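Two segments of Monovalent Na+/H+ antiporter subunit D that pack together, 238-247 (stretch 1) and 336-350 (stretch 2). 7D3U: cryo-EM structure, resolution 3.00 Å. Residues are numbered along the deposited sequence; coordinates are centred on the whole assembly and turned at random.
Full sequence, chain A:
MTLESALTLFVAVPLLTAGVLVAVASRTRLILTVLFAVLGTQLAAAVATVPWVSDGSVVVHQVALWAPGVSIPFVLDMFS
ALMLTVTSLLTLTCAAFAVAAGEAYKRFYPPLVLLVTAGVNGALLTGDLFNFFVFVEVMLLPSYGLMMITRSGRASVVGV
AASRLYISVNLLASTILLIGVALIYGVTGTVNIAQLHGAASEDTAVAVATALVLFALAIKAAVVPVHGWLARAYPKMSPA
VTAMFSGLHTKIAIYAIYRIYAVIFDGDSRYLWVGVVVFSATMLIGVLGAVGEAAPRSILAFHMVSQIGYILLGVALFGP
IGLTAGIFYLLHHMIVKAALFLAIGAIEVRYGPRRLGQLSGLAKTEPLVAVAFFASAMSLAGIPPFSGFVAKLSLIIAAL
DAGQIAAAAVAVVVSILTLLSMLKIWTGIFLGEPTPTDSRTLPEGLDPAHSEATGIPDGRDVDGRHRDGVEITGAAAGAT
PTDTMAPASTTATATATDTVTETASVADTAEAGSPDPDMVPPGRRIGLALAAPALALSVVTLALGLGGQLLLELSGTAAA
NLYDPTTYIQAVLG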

ATOM      1  N   SER A 238       0.075  -1.976 -13.191  1.00 78.71           N
ATOM      2  CA  SER A 238       0.543  -1.135 -14.282  1.00 78.71           C
ATOM      3  C   SER A 238       1.519  -0.090 -13.747  1.00 78.71           C
ATOM      4  O   SER A 238       1.370   0.375 -12.612  1.00 78.71           O
ATOM      5  CB  SER A 238      -0.636  -0.454 -14.975  1.00 78.71           C
ATOM      6  OG  SER A 238      -0.208   0.676 -15.713  1.00 78.71           O
ATOM      7  N   PRO A 239       2.528   0.298 -14.531  1.00 76.22           N
ATOM      8  CA  PRO A 239       3.554   1.213 -14.003  1.00 76.22           C
ATOM      9  C   PRO A 239       3.018   2.562 -13.558  1.00 76.22           C
ATOM     10  O   PRO A 239       3.616   3.190 -12.677  1.00 76.22           O
ATOM     11  CB  PRO A 239       4.525   1.355 -15.181  1.00 76.22           C
ATOM     12  CG  PRO A 239       4.340   0.107 -15.967  1.00 76.22           C
ATOM     13  CD  PRO A 239       2.880  -0.207 -15.867  1.00 76.22           C
ATOM     14  N   ALA A 240       1.915   3.034 -14.137  1.00 75.07           N
ATOM     15  CA  ALA A 240       1.338   4.308 -13.725  1.00 75.07           C
ATOM     16  C   ALA A 240       0.429   4.162 -12.513  1.00 75.07           C
ATOM     17  O   ALA A 240       0.396   5.046 -11.649  1.00 75.07           O
ATOM     18  CB  ALA A 240       0.559   4.934 -14.883  1.00 75.07           C
ATOM     19  N   VAL A 241      -0.309   3.054 -12.432  1.00 74.44           N
ATOM     20  CA  VAL A 241      -1.215   2.842 -11.308  1.00 74.44           C
ATOM     21  C   VAL A 241      -0.434   2.702 -10.009  1.00 74.44           C
ATOM     22  O   VAL A 241      -0.821   3.258  -8.973  1.00 74.44           O
ATOM     23  CB  VAL A 241      -2.103   1.615 -11.574  1.00 74.44           C
ATOM     24  CG1 VAL A 241      -3.185   1.515 -10.527  1.00 74.44           C
ATOM     25  CG2 VAL A 241      -2.714   1.708 -12.958  1.00 74.44           C
ATOM     26  N   THR A 242       0.679   1.969 -10.038  1.00 74.16           N
ATOM     27  CA  THR A 242       1.479   1.825  -8.827  1.00 74.16           C
ATOM     28  C   THR A 242       2.143   3.137  -8.439  1.00 74.16           C
ATOM     29  O   THR A 242       2.297   3.422  -7.247  1.00 74.16           O
ATOM     30  CB  THR A 242       2.528   0.725  -9.004  1.00 74.16           C
ATOM     31  OG1 THR A 242       3.365   0.675  -7.843  1.00 74.16           O
ATOM     32  CG2 THR A 242       3.388   0.984 -10.224  1.00 74.16           C
ATOM     33  N   ALA A 243       2.524   3.954  -9.422  1.00 72.06           N
ATOM     34  CA  ALA A 243       3.092   5.260  -9.112  1.00 72.06           C
ATOM     35  C   ALA A 243       2.051   6.175  -8.486  1.00 72.06           C
ATOM     36  O   ALA A 243       2.365   6.961  -7.585  1.00 72.06           O
ATOM     37  CB  ALA A 243       3.671   5.892 -10.374  1.00 72.06           C
ATOM     38  N   MET A 244       0.804   6.087  -8.950  1.00 72.33           N
ATOM     39  CA  MET A 244      -0.255   6.890  -8.350  1.00 72.33           C
ATOM     40  C   MET A 244      -0.590   6.402  -6.947  1.00 72.33           C
ATOM     41  O   MET A 244      -0.896   7.207  -6.061  1.00 72.33           O
ATOM     42  CB  MET A 244      -1.498   6.869  -9.237  1.00 72.33           C
ATOM     43  CG  MET A 244      -2.660   7.666  -8.684  1.00 72.33           C
ATOM     44  SD  MET A 244      -4.035   7.738  -9.838  1.00 72.33           S
ATOM     45  CE  MET A 244      -3.164   8.150 -11.345  1.00 72.33           C
ATOM     46  N   PHE A 245      -0.530   5.089  -6.722  1.00 72.81           N
ATOM     47  CA  PHE A 245      -0.887   4.545  -5.417  1.00 72.81           C
ATOM     48  C   PHE A 245       0.236   4.696  -4.400  1.00 72.81           C
ATOM     49  O   PHE A 245      -0.019   4.634  -3.192  1.00 72.81           O
ATOM     50  CB  PHE A 245      -1.260   3.067  -5.536  1.00 72.81           C
ATOM     51  CG  PHE A 245      -2.547   2.819  -6.262  1.00 72.81           C
ATOM     52  CD1 PHE A 245      -3.269   3.862  -6.811  1.00 72.81           C
ATOM     53  CD2 PHE A 245      -3.034   1.535  -6.391  1.00 72.81           C
ATOM     54  CE1 PHE A 245      -4.448   3.626  -7.479  1.00 72.81           C
ATOM     55  CE2 PHE A 245      -4.211   1.294  -7.056  1.00 72.81           C
ATOM     56  CZ  PHE A 245      -4.917   2.341  -7.603  1.00 72.81           C
ATOM     57  N   SER A 246       1.473   4.877  -4.863  1.00 71.33           N
ATOM     58  CA  SER A 246       2.610   4.952  -3.954  1.00 71.33           C
ATOM     59  C   SER A 246       2.517   6.121  -2.985  1.00 71.33           C
ATOM     60  O   SER A 246       3.184   6.100  -1.945  1.00 71.33           O
ATOM     61  CB  SER A 246       3.905   5.059  -4.754  1.00 71.33           C
ATOM     62  OG  SER A 246       4.191   6.411  -5.062  1.00 71.33           O
ATOM     63  N   GLY A 247       1.713   7.133  -3.289  1.00 69.69           N
ATOM     64  CA  GLY A 247       1.651   8.307  -2.445  1.00 69.69           C
ATOM     65  C   GLY A 247       0.312   8.553  -1.786  1.00 69.69           C
ATOM     66  O   GLY A 247       0.191   9.446  -0.944  1.00 69.69           O
TER
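Stretch 2, residues 336-350: VKAALFLAIGAIEVR

Stretch 2 lies on stretch 1 as a nearly antiparallel helix, in a close contact held by van der Waals packing, with no hydrogen bond passing from one stretch to the other. Residues 336-350 are helical throughout, continuing a helix that begins earlier in the chain, and they run against the helix of residues 239-245. The N-to-C directions of the two axes differ by 173°, so rising numbers in one stretch meet falling numbers in the other. The axes approach to 8.4 Å, and together the two stretches bury 433 Å² of surface.

The register is marked by two pairs one helical turn apart. The CA of Pro 239 lies 4.6 Å from the CA of Gly 345, and the CA of Ala 243 lies 4.9 Å from the CA of Phe 341. Gly 345 has no side chain, and the pyrrolidine ring of Pro 239 packs directly on its main chain, with Pro 239 CB 3.5 Å from Gly 345 O. A CB modelled on Gly 345 would point toward stretch 1 and come within 3.3 Å of Pro 239 O, a tight approach; it would also clash with Phe 341 O in its own helix. The proline ring reaches further along stretch 2 as well, its CG lying 3.9 Å from Val 349 CG2 and 4.1 Å from Glu 348 OE1, an oxygen whose hydrogen-bonding partner is elsewhere in the structure.

One turn on, Ala 243 directs its methyl group toward stretch 2. Its CB is 3.6 Å from Phe 341 CB and equally 3.6 Å from Leu 342 CD2, so this small side chain touches two neighbouring residues of the opposing helix. The CA-to-CB bond of Leu 342 points sideways, but the end of its side chain comes nearer and makes this contact.

Phe 341 accounts for much of the surface that stretch 2 contributes. With chi1 at -85° (m), its ring reaches across stretch 1 and meets Thr 242 and Ser 246, one turn apart: Thr 242 OG1 lies over one face, 3.5 Å from Phe 341 CE1, while Ser 246 CB approaches obliquely to 3.5 Å from Phe 341 CD2.

At the far end of the contact, Ser 246 faces the start of stretch 2. Its hydroxyl turns back to its own chain, donating a hydrogen bond from Ser 246 OG to Ala 243 O (3.2 Å) with chi1 at 87° (p). The same OG lies 3.6 Å from Ala 338 N and 3.8 Å from Lys 337 O, neither pair being a hydrogen bond. Lys 337 starts toward stretch 1, bringing its CG to 4.0 Å from Ser 246 CB, but the end of its side chain leads away. The basic group therefore takes no part in the packing.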

ATOM      1  N   VAL A 336       9.179  11.555  -3.474  1.00 67.07           N
ATOM      2  CA  VAL A 336      10.324  10.816  -3.998  1.00 67.07           C
ATOM      3  C   VAL A 336       9.886   9.463  -4.545  1.00 67.07           C
ATOM      4  O   VAL A 336      10.242   9.084  -5.666  1.00 67.07           O
ATOM      5  CB  VAL A 336      11.406  10.667  -2.916  1.00 67.07           C
ATOM      6  CG1 VAL A 336      12.234   9.421  -3.154  1.00 67.07           C
ATOM      7  CG2 VAL A 336      12.283  11.886  -2.914  1.00 67.07           C
ATOM      8  N   LYS A 337       9.106   8.714  -3.763  1.00 68.71           N
ATOM      9  CA  LYS A 337       8.623   7.419  -4.219  1.00 68.71           C
ATOM     10  C   LYS A 337       7.743   7.557  -5.451  1.00 68.71           C
ATOM     11  O   LYS A 337       7.725   6.659  -6.299  1.00 68.71           O
ATOM     12  CB  LYS A 337       7.864   6.719  -3.095  1.00 68.71           C
ATOM     13  CG  LYS A 337       7.649   5.241  -3.329  1.00 68.71           C
ATOM     14  CD  LYS A 337       8.969   4.526  -3.539  1.00 68.71           C
ATOM     15  CE  LYS A 337       9.787   4.502  -2.264  1.00 68.71           C
ATOM     16  NZ  LYS A 337      11.115   3.874  -2.478  1.00 68.71           N
ATOM     17  N   ALA A 338       7.010   8.665  -5.573  1.00 67.80           N
ATOM     18  CA  ALA A 338       6.321   8.935  -6.828  1.00 67.80           C
ATOM     19  C   ALA A 338       7.320   9.116  -7.962  1.00 67.80           C
ATOM     20  O   ALA A 338       7.185   8.504  -9.026  1.00 67.80           O
ATOM     21  CB  ALA A 338       5.430  10.166  -6.685  1.00 67.80           C
ATOM     22  N   ALA A 339       8.346   9.941  -7.743  1.00 67.21           N
ATOM     23  CA  ALA A 339       9.369  10.156  -8.761  1.00 67.21           C
ATOM     24  C   ALA A 339      10.200   8.911  -9.026  1.00 67.21           C
ATOM     25  O   ALA A 339      10.904   8.858 -10.039  1.00 67.21           O
ATOM     26  CB  ALA A 339      10.293  11.300  -8.349  1.00 67.21           C
ATOM     27  N   LEU A 340      10.139   7.916  -8.144  1.00 67.80           N
ATOM     28  CA  LEU A 340      10.906   6.692  -8.321  1.00 67.80           C
ATOM     29  C   LEU A 340      10.104   5.620  -9.045  1.00 67.80           C
ATOM     30  O   LEU A 340      10.666   4.855  -9.835  1.00 67.80           O
ATOM     31  CB  LEU A 340      11.375   6.170  -6.961  1.00 67.80           C
ATOM     32  CG  LEU A 340      12.798   5.621  -6.877  1.00 67.80           C
ATOM     33  CD1 LEU A 340      13.729   6.410  -7.770  1.00 67.80           C
ATOM     34  CD2 LEU A 340      13.282   5.658  -5.445  1.00 67.80           C
ATOM     35  N   PHE A 341       8.797   5.551  -8.790  1.00 68.65           N
ATOM     36  CA  PHE A 341       7.939   4.651  -9.547  1.00 68.65           C
ATOM     37  C   PHE A 341       7.655   5.176 -10.946  1.00 68.65           C
ATOM     38  O   PHE A 341       7.208   4.407 -11.803  1.00 68.65           O
ATOM     39  CB  PHE A 341       6.621   4.429  -8.809  1.00 68.65           C
ATOM     40  CG  PHE A 341       6.676   3.343  -7.778  1.00 68.65           C
ATOM     41  CD1 PHE A 341       6.757   2.018  -8.155  1.00 68.65           C
ATOM     42  CD2 PHE A 341       6.631   3.647  -6.433  1.00 68.65           C
ATOM     43  CE1 PHE A 341       6.799   1.018  -7.208  1.00 68.65           C
ATOM     44  CE2 PHE A 341       6.671   2.652  -5.484  1.00 68.65           C
ATOM     45  CZ  PHE A 341       6.756   1.336  -5.871  1.00 68.65           C
ATOM     46  N   LEU A 342       7.894   6.463 -11.193  1.00 69.06           N
ATOM     47  CA  LEU A 342       7.709   7.036 -12.519  1.00 69.06           C
ATOM     48  C   LEU A 342       8.952   6.914 -13.385  1.00 69.06           C
ATOM     49  O   LEU A 342       8.839   6.888 -14.614  1.00 69.06           O
ATOM     50  CB  LEU A 342       7.313   8.510 -12.410  1.00 69.06           C
ATOM     51  CG  LEU A 342       5.910   8.821 -11.892  1.00 69.06           C
ATOM     52  CD1 LEU A 342       5.704  10.320 -11.793  1.00 69.06           C
ATOM     53  CD2 LEU A 342       4.872   8.200 -12.793  1.00 69.06           C
ATOM     54  N   ALA A 343      10.135   6.849 -12.775  1.00 70.76           N
ATOM     55  CA  ALA A 343      11.354   6.628 -13.541  1.00 70.76           C
ATOM     56  C   ALA A 343      11.526   5.152 -13.871  1.00 70.76           C
ATOM     57  O   ALA A 343      11.792   4.791 -15.021  1.00 70.76           O
ATOM     58  CB  ALA A 343      12.565   7.153 -12.772  1.00 70.76           C
ATOM     59  N   ILE A 344      11.377   4.284 -12.869  1.00 71.32           N
ATOM     60  CA  ILE A 344      11.413   2.849 -13.125  1.00 71.32           C
ATOM     61  C   ILE A 344      10.179   2.421 -13.909  1.00 71.32           C
ATOM     62  O   ILE A 344      10.239   1.488 -14.718  1.00 71.32           O
ATOM     63  CB  ILE A 344      11.546   2.082 -11.798  1.00 71.32           C
ATOM     64  CG1 ILE A 344      12.910   2.357 -11.169  1.00 71.32           C
ATOM     65  CG2 ILE A 344      11.373   0.592 -12.010  1.00 71.32           C
ATOM     66  CD1 ILE A 344      14.068   1.985 -12.058  1.00 71.32           C
ATOM     67  N   GLY A 345       9.053   3.106 -13.708  1.00 72.27           N
ATOM     68  CA  GLY A 345       7.862   2.791 -14.476  1.00 72.27           C
ATOM     69  C   GLY A 345       7.970   3.193 -15.931  1.00 72.27           C
ATOM     70  O   GLY A 345       7.368   2.555 -16.799  1.00 72.27           O
ATOM     71  N   ALA A 346       8.728   4.251 -16.223  1.00 72.82           N
ATOM     72  CA  ALA A 346       8.938   4.649 -17.608  1.00 72.82           C
ATOM     73  C   ALA A 346       9.843   3.679 -18.349  1.00 72.82           C
ATOM     74  O   ALA A 346       9.818   3.645 -19.582  1.00 72.82           O
ATOM     75  CB  ALA A 346       9.527   6.056 -17.673  1.00 72.82           C
ATOM     76  N   ILE A 347      10.640   2.894 -17.627  1.00 74.32           N
ATOM     77  CA  ILE A 347      11.448   1.865 -18.267  1.00 74.32           C
ATOM     78  C   ILE A 347      10.607   0.633 -18.560  1.00 74.32           C
ATOM     79  O   ILE A 347      10.706   0.042 -19.640  1.00 74.32           O
ATOM     80  CB  ILE A 347      12.660   1.527 -17.383  1.00 74.32           C
ATOM     81  CG1 ILE A 347      13.603   2.723 -17.302  1.00 74.32           C
ATOM     82  CG2 ILE A 347      13.385   0.309 -17.915  1.00 74.32           C
ATOM     83  CD1 ILE A 347      14.729   2.525 -16.331  1.00 74.32           C
ATOM     84  N   GLU A 348       9.760   0.232 -17.611  1.00 79.68           N
ATOM     85  CA  GLU A 348       8.899  -0.926 -17.813  1.00 79.68           C
ATOM     86  C   GLU A 348       7.863  -0.698 -18.904  1.00 79.68           C
ATOM     87  O   GLU A 348       7.275  -1.667 -19.392  1.00 79.68           O
ATOM     88  CB  GLU A 348       8.199  -1.294 -16.507  1.00 79.68           C
ATOM     89  CG  GLU A 348       9.080  -2.044 -15.530  1.00 79.68           C
ATOM     90  CD  GLU A 348       8.281  -2.740 -14.448  1.00 79.68           C
ATOM     91  OE1 GLU A 348       7.037  -2.635 -14.468  1.00 79.68           O
ATOM     92  OE2 GLU A 348       8.895  -3.393 -13.580  1.00 79.68           O
ATOM     93  N   VAL A 349       7.624   0.553 -19.293  1.00 75.61           N
ATOM     94  CA  VAL A 349       6.664   0.822 -20.356  1.00 75.61           C
ATOM     95  C   VAL A 349       7.307   0.630 -21.722  1.00 75.61           C
ATOM     96  O   VAL A 349       6.702   0.048 -22.629  1.00 75.61           O
ATOM     97  CB  VAL A 349       6.078   2.236 -20.191  1.00 75.61           C
ATOM     98  CG1 VAL A 349       5.500   2.732 -21.501  1.00 75.61           C
ATOM     99  CG2 VAL A 349       5.020   2.242 -19.105  1.00 75.61           C
ATOM    100  N   ARG A 350       8.543   1.094 -21.890  1.00 76.06           N
ATOM    101  CA  ARG A 350       9.224   0.979 -23.172  1.00 76.06           C
ATOM    102  C   ARG A 350      10.087  -0.269 -23.278  1.00 76.06           C
ATOM    103  O   ARG A 350      10.229  -0.816 -24.377  1.00 76.06           O
ATOM    104  CB  ARG A 350      10.093   2.213 -23.421  1.00 76.06           C
ATOM    105  CG  ARG A 350       9.310   3.484 -23.674  1.00 76.06           C
ATOM    106  CD  ARG A 350       8.084   3.222 -24.524  1.00 76.06           C
ATOM    107  NE  ARG A 350       7.457   4.463 -24.962  1.00 76.06           N
ATOM    108  CZ  ARG A 350       6.156   4.604 -25.184  1.00 76.06           C
ATOM    109  NH1 ARG A 350       5.337   3.578 -25.008  1.00 76.06           N
ATOM    110  NH2 ARG A 350       5.674   5.772 -25.580  1.00 76.06           N
TER